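Local coordinates for protein protease (Actinomadura keratinilytica, PDB 8C4X) that probably acts as the I9-type propeptide of a subtilisin-family (S8) serine protease, inhibiting the enzyme and assisting its folding, at residues H42-G45 with K46-G50. Sequence-based numbering, arbitrary orientation.
Sequences HRFG and KVLNG. Unlike the reference sequence in segment 42-45: His42 (reference Tyr).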
loop_
_atom_site.group_PDB
_atom_site.type_symbol
_atom_site.label_atom_id
_atom_site.label_comp_id
_atom_site.label_asym_id
_atom_site.label_seq_id
_atom_site.Cartn_x
_atom_site.Cartn_y
_atom_site.Cartn_z
ATOM N N HIS B 42 5.971 -7.582 1.719
ATOM C CA HIS B 42 6.976 -7.054 2.633
ATOM C C HIS B 42 6.293 -6.144 3.635
ATOM O O HIS B 42 5.291 -5.507 3.321
ATOM C CB HIS B 42 8.059 -6.229 1.924
ATOM C CG HIS B 42 8.864 -7.005 0.937
ATOM N ND1 HIS B 42 9.820 -7.921 1.319
ATOM C CD2 HIS B 42 8.874 -6.982 -0.416
ATOM C CE1 HIS B 42 10.376 -8.442 0.237
ATOM N NE2 HIS B 42 9.829 -7.878 -0.826
ATOM N N ARG B 43 6.867 -6.043 4.824
ATOM C CA ARG B 43 6.421 -5.082 5.822
ATOM C C ARG B 43 7.598 -4.224 6.255
ATOM O O ARG B 43 8.717 -4.728 6.412
ATOM C CB ARG B 43 5.817 -5.801 7.027
ATOM C CG ARG B 43 4.605 -6.634 6.653
ATOM C CD ARG B 43 4.019 -7.356 7.874
ATOM N NE ARG B 43 2.984 -8.292 7.450
ATOM C CZ ARG B 43 2.071 -8.832 8.247
ATOM N NH1 ARG B 43 2.016 -8.538 9.538
ATOM N NH2 ARG B 43 1.184 -9.679 7.734
ATOM N N PHE B 44 7.332 -2.940 6.473
ATOM C CA PHE B 44 8.355 -1.962 6.802
ATOM C C PHE B 44 7.997 -1.281 8.110
ATOM O O PHE B 44 6.840 -0.901 8.326
ATOM C CB PHE B 44 8.501 -0.894 5.703
ATOM C CG PHE B 44 8.389 -1.435 4.299
ATOM C CD1 PHE B 44 9.258 -2.417 3.853
ATOM C CD2 PHE B 44 7.405 -0.962 3.428
ATOM C CE1 PHE B 44 9.165 -2.928 2.568
ATOM C CE2 PHE B 44 7.309 -1.460 2.128
ATOM C CZ PHE B 44 8.194 -2.450 1.700
ATOM N N GLY B 45 8.997 -1.099 8.962
ATOM C CA GLY B 45 8.812 -0.373 10.206
ATOM C C GLY B 45 9.870 0.676 10.480
ATOM O O GLY B 45 9.667 1.555 11.325
ATOM N N LYS B 46 11.011 0.594 9.799
ATOM C CA LYS B 46 12.128 1.487 10.070
ATOM C C LYS B 46 12.248 2.619 9.055
ATOM O O LYS B 46 12.344 3.789 9.441
ATOM C CB LYS B 46 13.434 0.680 10.113
ATOM C CG LYS B 46 14.655 1.481 10.513
ATOM C CD LYS B 46 14.560 2.025 11.928
ATOM C CE LYS B 46 15.724 2.961 12.215
ATOM N NZ LYS B 46 15.882 3.211 13.672
ATOM N N VAL B 47 12.240 2.308 7.757
ATOM C CA VAL B 47 12.357 3.372 6.760
ATOM C C VAL B 47 11.005 3.871 6.284
ATOM O O VAL B 47 10.929 4.951 5.677
ATOM C CB VAL B 47 13.182 2.946 5.530
ATOM C CG1 VAL B 47 14.603 2.579 5.950
ATOM C CG2 VAL B 47 12.500 1.810 4.762
ATOM N N LEU B 48 9.943 3.113 6.539
ATOM C CA LEU B 48 8.569 3.505 6.294
ATOM C C LEU B 48 7.732 2.806 7.346
ATOM O O LEU B 48 8.123 1.763 7.878
ATOM C CB LEU B 48 8.060 3.080 4.916
ATOM C CG LEU B 48 8.567 3.759 3.663
ATOM C CD1 LEU B 48 7.923 3.085 2.451
ATOM C CD2 LEU B 48 8.245 5.250 3.718
ATOM N N ASN B 49 6.571 3.378 7.631
ATOM C CA ASN B 49 5.541 2.674 8.389
ATOM C C ASN B 49 4.569 2.155 7.342
ATOM O O ASN B 49 3.649 2.854 6.934
ATOM C CB ASN B 49 4.858 3.597 9.391
ATOM C CG ASN B 49 4.004 2.840 10.386
ATOM O OD1 ASN B 49 4.385 1.762 10.844
ATOM N ND2 ASN B 49 2.849 3.408 10.739
ATOM N N GLY B 50 4.800 0.944 6.850
ATOM C CA GLY B 50 4.014 0.533 5.707
ATOM C C GLY B 50 4.286 -0.896 5.312
ATOM O O GLY B 50 4.905 -1.667 6.046
HETATM O O HOH W 1 6.913 2.025 12.203
#
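Phe44 and Gly50 face each other as an antiparallel hydrogen-bonded pair, and the five residues between them form the hairpin loop joining edge strand 42-44 to strand 50-54. Phe44 N reaches Gly50 O at 2.8 Å, while the return bond from Gly50 N to Phe44 O is a little longer at 3.1 Å; it is nearly straight at the hydrogen (173°), although the donor sits above the carbonyl plane. With CG anti to its carbonyl carbon (chi1 -39°), the Phe44 ring is set obliquely against the backbone of Gly50, CD2 3.6 Å from Gly50 C. Leu48 approaches alongside: its CB lies 4.1 Å from Phe44 CB, and its CD1 comes close to the same CD2 ring atom. On the loop, one water donates to both Gly45 O and Asn49 OD1, at 2.9 Å each, and so links the two arms. Asn49 ND2 bonds to Val27 O, just before helix 29-36, and Arg43 NH1 forms a salt bridge with Asp30 of that helix; these polar ends tie the hairpin to the rest of the I9 propeptide domain. The apolar contact is a modest surface patch. Phe44 O also has two other acceptors close by, Leu48 O at 3.0 Å and Gly50 O at 3.1 Å, a crowding of carbonyls that is probably unfavourable and partly offset by the bond from Gly50 N.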